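PDB 5BKA: hydroxylacyl-CoA dehydrogenase from Streptomyces coelicolor, which probably takes part in actinorhodin biosynthesis as a noncanonical member of the NTF2-like superfamily with a SnoaL-like domain. Local coordinates for residues A12-F17 against D81-S86; G19-K24 against L131-R136; L85-A88 against S92-A95. All coordinates share one frame; numbering follows the deposited sequence.

The chain starts with helix 10-26, which supplies one side of two contacts. Its first half, A12-F17, meets D81-S86 on strand 74-87 in contact 1 and closes a loop of 63 residues. Its second half, G19-K24, meets L131-R136 on strand 132-140 in contact 2, which closes a loop of 106 residues. Contacts 1 and 2 therefore cross along the chain, and they touch where L131 packs on E13, V14 and F17. Contact 3 is a local hairpin that joins strands 74-87 and 93-105. It starts on L85 and S86, where contact 1 ends, and nests inside the loop of contact 2. Contacts 1 and 2 tie the N-terminal helix to the mixed sheet.

Contact 1 of 3, residues A12-F17 against D81-S86; sequences AEVLSF and DHTALS
V14 and L85 pack side by side, with V14 CG2 3.7 Å from L85 CD1. The two side chains lie alongside each other and point opposite ways. V14 spreads both of its methyls over the end of the leucine, and CG1 lies 3.9 Å from L85 CD2. V14 CG1 is turned anti to the backbone N (chi1 171°), and this also brings it to T83. There the contact is looser, with V14 CG1 4.2 Å from T83 CG2. The next residue, L15, meets the OG1 branch of T83, whereas V14 meets CG2. L15 CD2 comes to 3.7 Å from T83 OG1 and 4.0 Å from T83 CB. T83 OG1 is bonded to S97 OG on the neighbouring strand, so the hydroxyl is satisfied although L15 CD2 lies against it. The axis of 12-17 makes 128° with that of strand 81-86, so the two run in roughly opposing directions. This is the helix-on-sheet packing of an NTF2-like fold, on strand 74-87, an outermost strand of the sheet within this chain. L15 also packs on L15 of the second subunit and on Y11 of the third. No hydrogen bond joins the two segments, so the contact rests on apolar packing.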
loop_
_atom_site.group_PDB
_atom_site.type_symbol
_atom_site.label_atom_id
_atom_site.label_comp_id
_atom_site.label_asym_id
_atom_site.label_seq_id
_atom_site.Cartn_x
_atom_site.Cartn_y
_atom_site.Cartn_z
ATOM N N ALA B 12 3.090 -2.946 12.776
ATOM C CA ALA B 12 2.082 -1.906 12.598
ATOM C C ALA B 12 2.627 -0.534 12.973
ATOM O O ALA B 12 2.268 0.476 12.357
ATOM C CB ALA B 12 0.838 -2.236 13.423
ATOM N N GLU B 13 3.491 -0.478 13.991
ATOM C CA GLU B 13 4.074 0.796 14.401
ATOM C C GLU B 13 4.956 1.387 13.305
ATOM O O GLU B 13 4.965 2.607 13.098
ATOM C CB GLU B 13 4.873 0.607 15.690
ATOM C CG GLU B 13 5.356 1.899 16.327
ATOM C CD GLU B 13 6.352 1.657 17.445
ATOM O OE1 GLU B 13 6.663 0.478 17.722
ATOM O OE2 GLU B 13 6.826 2.644 18.047
ATOM N N VAL B 14 5.708 0.542 12.597
ATOM C CA VAL B 14 6.554 1.038 11.515
ATOM C C VAL B 14 5.703 1.515 10.343
ATOM O O VAL B 14 5.977 2.563 9.747
ATOM C CB VAL B 14 7.567 -0.040 11.087
ATOM C CG1 VAL B 14 8.299 0.382 9.820
ATOM C CG2 VAL B 14 8.561 -0.307 12.208
ATOM N N LEU B 15 4.658 0.758 9.998
ATOM C CA LEU B 15 3.757 1.177 8.926
ATOM C C LEU B 15 3.109 2.520 9.238
ATOM O O LEU B 15 3.017 3.391 8.365
ATOM C CB LEU B 15 2.685 0.111 8.692
ATOM C CG LEU B 15 3.116 -1.201 8.035
ATOM C CD1 LEU B 15 1.896 -2.056 7.718
ATOM C CD2 LEU B 15 3.929 -0.939 6.778
ATOM N N SER B 16 2.641 2.697 10.476
ATOM C CA SER B 16 2.080 3.980 10.889
ATOM C C SER B 16 3.126 5.084 10.813
ATOM O O SER B 16 2.841 6.197 10.352
ATOM C CB SER B 16 1.511 3.872 12.304
ATOM O OG SER B 16 0.998 5.119 12.739
ATOM N N PHE B 17 4.338 4.803 11.299
ATOM C CA PHE B 17 5.442 5.751 11.183
ATOM C C PHE B 17 5.642 6.183 9.735
ATOM O O PHE B 17 5.774 7.375 9.442
ATOM C CB PHE B 17 6.718 5.124 11.751
ATOM C CG PHE B 17 7.941 5.987 11.610
ATOM C CD1 PHE B 17 8.173 7.032 12.490
ATOM C CD2 PHE B 17 8.865 5.743 10.607
ATOM C CE1 PHE B 17 9.301 7.823 12.365
ATOM C CE2 PHE B 17 9.994 6.531 10.477
ATOM C CZ PHE B 17 10.212 7.573 11.358
ATOM N N ASP B 81 5.459 -0.339 -0.001
ATOM C CA ASP B 81 4.875 -1.674 -0.022
ATOM C C ASP B 81 5.885 -2.694 0.481
ATOM O O ASP B 81 7.096 -2.520 0.323
ATOM C CB ASP B 81 4.413 -2.067 -1.429
ATOM C CG ASP B 81 3.245 -3.034 -1.411
ATOM O OD1 ASP B 81 2.142 -2.621 -1.004
ATOM O OD2 ASP B 81 3.429 -4.205 -1.802
ATOM N N HIS B 82 5.358 -3.770 1.070
ATOM C CA HIS B 82 6.144 -4.944 1.459
ATOM C C HIS B 82 7.303 -4.572 2.383
ATOM O O HIS B 82 8.454 -4.949 2.158
ATOM C CB HIS B 82 6.647 -5.697 0.225
ATOM C CG HIS B 82 5.596 -6.529 -0.439
ATOM N ND1 HIS B 82 4.588 -7.154 0.262
ATOM C CD2 HIS B 82 5.396 -6.839 -1.742
ATOM C CE1 HIS B 82 3.812 -7.814 -0.580
ATOM N NE2 HIS B 82 4.280 -7.637 -1.802
ATOM N N THR B 83 6.988 -3.816 3.431
ATOM C CA THR B 83 7.971 -3.536 4.468
ATOM C C THR B 83 8.410 -4.836 5.130
ATOM O O THR B 83 7.580 -5.681 5.480
ATOM C CB THR B 83 7.384 -2.577 5.505
ATOM O OG1 THR B 83 7.086 -1.321 4.882
ATOM C CG2 THR B 83 8.365 -2.348 6.645
ATOM N N ALA B 84 9.722 -5.005 5.286
ATOM C CA ALA B 84 10.293 -6.191 5.916
ATOM C C ALA B 84 11.261 -5.739 6.997
ATOM O O ALA B 84 12.217 -5.011 6.711
ATOM C CB ALA B 84 11.000 -7.079 4.888
ATOM N N LEU B 85 11.017 -6.169 8.233
ATOM C CA LEU B 85 11.778 -5.734 9.393
ATOM C C LEU B 85 12.648 -6.852 9.951
ATOM O O LEU B 85 12.385 -8.041 9.753
ATOM C CB LEU B 85 10.845 -5.223 10.496
ATOM C CG LEU B 85 9.797 -4.178 10.122
ATOM C CD1 LEU B 85 8.888 -3.907 11.309
ATOM C CD2 LEU B 85 10.465 -2.898 9.653
ATOM N N SER B 86 13.702 -6.442 10.650
ATOM C CA SER B 86 14.632 -7.347 11.308
ATOM C C SER B 86 15.399 -6.543 12.349
ATOM O O SER B 86 15.594 -5.332 12.195
ATOM C CB SER B 86 15.594 -8.017 10.320
ATOM O OG SER B 86 16.392 -7.058 9.655
#

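Contact 2 of 3, residues G19-K24 against L131-R136; sequences GHQMQK and LLLRSR
This contact lies in the buried interior of the NTF2-like fold, where the N-terminal helix packs against the curved sheet. Proteins of this superfamily commonly have their pocket on this side of the sheet. Q21 and R136 make the polar link. R136 NH2 donates to Q21 OE1 at 2.9 Å, with an N-H...acceptor angle of 155°. The amide oxygen sits at the edge of the guanidinium, slightly tilted from its plane, while the donor lies above the carbonyl plane. The two flat groups are steeply turned against each other, with 62° between their planes. Q21 reaches across because its CG is anti to the backbone N (chi1 178°) and the chain stays extended beyond it. Its other amide atom, NE2, bonds T36 OG1, which should help fix the rotation of the amide. R136 is held at more than one point: NH2 also forms a salt bridge with D121, and NH1 bonds Y33 OH. The selenomethionine M22 approaches the same group obliquely. Its chain bends, and CE comes within 3.1 Å of R136 NH1, a tight contact. A classic beta bulge at R134 and S135, both facing V122, lies between L133 and R136. It accompanies a corner in the chain, and both L133 and R136 point at the helix. On the other side of the helix, Q23 NE2 bonds H82 O of the third subunit, so this turn of helix also meets the trimer interface. L133 completes the cluster within the core. Its CD2 lies 3.6 Å from Q21 NE2, and the same methyl rests over the centre of the R136 guanidinium, 3.5 Å above its plane.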
loop_
_atom_site.group_PDB
_atom_site.type_symbol
_atom_site.label_atom_id
_atom_site.label_comp_id
_atom_site.label_asym_id
_atom_site.label_seq_id
_atom_site.Cartn_x
_atom_site.Cartn_y
_atom_site.Cartn_z
ATOM N N GLY B 19 3.421 6.003 7.323
ATOM C CA GLY B 19 2.242 6.701 6.831
ATOM C C GLY B 19 2.284 8.188 7.124
ATOM O O GLY B 19 2.061 9.015 6.236
ATOM N N HIS B 20 2.571 8.547 8.377
ATOM C CA HIS B 20 2.708 9.956 8.737
ATOM C C HIS B 20 3.919 10.584 8.059
ATOM O O HIS B 20 3.853 11.730 7.597
ATOM C CB HIS B 20 2.812 10.100 10.255
ATOM C CG HIS B 20 1.526 9.841 10.979
ATOM N ND1 HIS B 20 0.640 10.846 11.305
ATOM C CD2 HIS B 20 0.980 8.692 11.442
ATOM C CE1 HIS B 20 -0.397 10.326 11.936
ATOM N NE2 HIS B 20 -0.217 9.020 12.032
ATOM N N GLN B 21 5.033 9.851 7.998
ATOM C CA GLN B 21 6.273 10.401 7.457
ATOM C C GLN B 21 6.113 10.803 5.994
ATOM O O GLN B 21 6.457 11.925 5.606
ATOM C CB GLN B 21 7.400 9.379 7.623
ATOM C CG GLN B 21 8.746 9.804 7.063
ATOM C CD GLN B 21 9.814 8.743 7.265
ATOM O OE1 GLN B 21 9.633 7.585 6.893
ATOM N NE2 GLN B 21 10.931 9.135 7.865
HETATM N N MSE B 22 5.585 9.902 5.168
HETATM C CA MSE B 22 5.459 10.149 3.732
HETATM C C MSE B 22 4.426 11.224 3.410
HETATM O O MSE B 22 4.585 11.981 2.453
HETATM C CB MSE B 22 5.090 8.861 2.995
HETATM C CG MSE B 22 6.227 7.871 2.854
HETATM SE SE MSE B 22 7.945 8.726 2.559
HETATM C CE MSE B 22 8.903 7.840 3.964
ATOM N N GLN B 23 3.353 11.276 4.203
ATOM C CA GLN B 23 2.337 12.300 3.984
ATOM C C GLN B 23 2.884 13.695 4.255
ATOM O O GLN B 23 2.476 14.658 3.597
ATOM C CB GLN B 23 1.111 12.019 4.855
ATOM C CG GLN B 23 0.229 10.899 4.323
ATOM C CD GLN B 23 -1.105 10.809 5.040
ATOM O OE1 GLN B 23 -1.615 11.804 5.553
ATOM N NE2 GLN B 23 -1.677 9.611 5.076
ATOM N N LYS B 24 3.797 13.820 5.219
ATOM C CA LYS B 24 4.505 15.080 5.420
ATOM C C LYS B 24 5.359 15.431 4.207
ATOM O O LYS B 24 5.290 16.553 3.690
ATOM C CB LYS B 24 5.354 15.002 6.690
ATOM C CG LYS B 24 4.518 14.901 7.959
ATOM C CD LYS B 24 5.371 14.876 9.211
ATOM C CE LYS B 24 4.497 14.805 10.454
ATOM N NZ LYS B 24 5.284 14.958 11.704
ATOM N N LEU B 131 10.202 6.029 17.749
ATOM C CA LEU B 131 11.076 5.623 16.662
ATOM C C LEU B 131 11.605 6.833 15.903
ATOM O O LEU B 131 10.940 7.864 15.788
ATOM C CB LEU B 131 10.341 4.698 15.692
ATOM C CG LEU B 131 10.058 3.272 16.164
ATOM C CD1 LEU B 131 9.096 2.581 15.209
ATOM C CD2 LEU B 131 11.346 2.483 16.302
ATOM N N LEU B 132 12.811 6.676 15.361
ATOM C CA LEU B 132 13.459 7.699 14.556
ATOM C C LEU B 132 14.314 6.995 13.515
ATOM O O LEU B 132 14.731 5.850 13.701
ATOM C CB LEU B 132 14.321 8.645 15.398
ATOM C CG LEU B 132 13.631 9.701 16.261
ATOM C CD1 LEU B 132 14.649 10.407 17.142
ATOM C CD2 LEU B 132 12.884 10.701 15.394
ATOM N N LEU B 133 14.590 7.702 12.422
ATOM C CA LEU B 133 15.307 7.140 11.283
ATOM C C LEU B 133 16.757 7.603 11.357
ATOM O O LEU B 133 17.045 8.791 11.187
ATOM C CB LEU B 133 14.646 7.572 9.973
ATOM C CG LEU B 133 14.910 6.761 8.705
ATOM C CD1 LEU B 133 14.736 5.279 8.966
ATOM C CD2 LEU B 133 13.983 7.213 7.590
ATOM N N ARG B 134 17.670 6.657 11.598
ATOM C CA ARG B 134 19.094 6.967 11.534
ATOM C C ARG B 134 19.550 7.220 10.104
ATOM O O ARG B 134 20.282 8.183 9.844
ATOM C CB ARG B 134 19.903 5.831 12.161
ATOM N N SER B 135 19.142 6.365 9.167
ATOM C CA SER B 135 19.609 6.478 7.795
ATOM C C SER B 135 18.549 5.949 6.840
ATOM O O SER B 135 17.771 5.053 7.180
ATOM C CB SER B 135 20.927 5.728 7.581
ATOM O OG SER B 135 20.840 4.407 8.075
ATOM N N ARG B 136 18.532 6.521 5.638
ATOM C CA ARG B 136 17.688 6.045 4.547
ATOM C C ARG B 136 18.499 6.052 3.261
ATOM O O ARG B 136 19.020 7.098 2.861
ATOM C CB ARG B 136 16.436 6.907 4.389
ATOM C CG ARG B 136 15.707 6.676 3.086
ATOM C CD ARG B 136 14.308 7.241 3.141
ATOM N NE ARG B 136 13.419 6.425 3.962
ATOM C CZ ARG B 136 12.301 6.883 4.513
ATOM N NH1 ARG B 136 11.956 8.149 4.333
ATOM N NH2 ARG B 136 11.535 6.084 5.245
#

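Contact 3 of 3, residues L85-A88 against S92-A95; sequences LSQA and SITA
S86 O is the acceptor at the centre of this beta hairpin between strands 74-87 and 93-105. T94 N donates to it at 2.9 Å with an N-H...acceptor angle of 155°. I93 adds a CA-H...O contact, with its CA 3.5 Å from S86 O. T94 OG1 also lies within bonding distance of S86 O, but its modelled place is doubtful. The return bond is weak: S86 N reaches T94 O at 3.3 Å, and the angle is bent. The strands are antiparallel. Q87 and I93 form a non-hydrogen-bonded pair, and their side chains share a face with L85 and A95. On that face L85 CD2 touches A95 CB at 3.7 Å and I93 CG2 at 4.0 Å. I93 has CG2 anti to the backbone N, which brings this methyl toward the leucine. The same face turns to helix 10-26, where L85 meets L10 and Y11. Strand 112-124 continues the sheet beyond I93 and A95. At the turn, D90 OD1 accepts from S92 N. Next to it A88 N donates to S92 O at 2.7 Å in a nearly straight bond of 169°.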
loop_
_atom_site.group_PDB
_atom_site.type_symbol
_atom_site.label_atom_id
_atom_site.label_comp_id
_atom_site.label_asym_id
_atom_site.label_seq_id
_atom_site.Cartn_x
_atom_site.Cartn_y
_atom_site.Cartn_z
ATOM N N LEU B 85 11.017 -6.169 8.233
ATOM C CA LEU B 85 11.778 -5.734 9.393
ATOM C C LEU B 85 12.648 -6.852 9.951
ATOM O O LEU B 85 12.385 -8.041 9.753
ATOM C CB LEU B 85 10.845 -5.223 10.496
ATOM C CG LEU B 85 9.797 -4.178 10.122
ATOM C CD1 LEU B 85 8.888 -3.907 11.309
ATOM C CD2 LEU B 85 10.465 -2.898 9.653
ATOM N N SER B 86 13.702 -6.442 10.650
ATOM C CA SER B 86 14.632 -7.347 11.308
ATOM C C SER B 86 15.399 -6.543 12.349
ATOM O O SER B 86 15.594 -5.332 12.195
ATOM C CB SER B 86 15.594 -8.017 10.320
ATOM O OG SER B 86 16.392 -7.058 9.655
ATOM N N GLN B 87 15.815 -7.225 13.416
ATOM C CA GLN B 87 16.512 -6.582 14.523
ATOM C C GLN B 87 18.018 -6.667 14.316
ATOM O O GLN B 87 18.553 -7.757 14.091
ATOM C CB GLN B 87 16.131 -7.224 15.855
ATOM C CG GLN B 87 16.576 -6.428 17.079
ATOM C CD GLN B 87 16.070 -7.036 18.369
ATOM O OE1 GLN B 87 15.670 -6.325 19.287
ATOM N NE2 GLN B 87 16.096 -8.362 18.450
ATOM N N ALA B 88 18.689 -5.516 14.385
ATOM C CA ALA B 88 20.138 -5.498 14.327
ATOM C C ALA B 88 20.715 -5.762 15.714
ATOM O O ALA B 88 20.006 -5.750 16.725
ATOM C CB ALA B 88 20.632 -4.168 13.774
ATOM N N SER B 92 18.988 -1.619 16.681
ATOM C CA SER B 92 18.379 -0.938 15.550
ATOM C C SER B 92 17.437 -1.878 14.803
ATOM O O SER B 92 17.524 -3.104 14.907
ATOM C CB SER B 92 19.454 -0.413 14.597
ATOM O OG SER B 92 19.839 0.910 14.931
ATOM N N ILE B 93 16.522 -1.280 14.048
ATOM C CA ILE B 93 15.581 -2.007 13.205
ATOM C C ILE B 93 15.951 -1.723 11.759
ATOM O O ILE B 93 15.954 -0.564 11.326
ATOM C CB ILE B 93 14.129 -1.607 13.493
ATOM C CG1 ILE B 93 13.798 -1.842 14.972
ATOM C CG2 ILE B 93 13.171 -2.387 12.598
ATOM C CD1 ILE B 93 14.036 -3.264 15.438
ATOM N N THR B 94 16.289 -2.778 11.021
ATOM C CA THR B 94 16.595 -2.670 9.602
ATOM C C THR B 94 15.263 -2.744 8.859
ATOM O O THR B 94 14.494 -3.688 9.066
ATOM C CB THR B 94 17.476 -3.841 9.172
ATOM O OG1 THR B 94 17.012 -5.027 9.848
ATOM C CG2 THR B 94 18.887 -3.603 9.732
ATOM N N ALA B 95 14.970 -1.773 8.004
ATOM C CA ALA B 95 13.737 -1.857 7.234
ATOM C C ALA B 95 14.032 -1.749 5.745
ATOM O O ALA B 95 14.811 -0.889 5.318
ATOM C CB ALA B 95 12.738 -0.777 7.656
#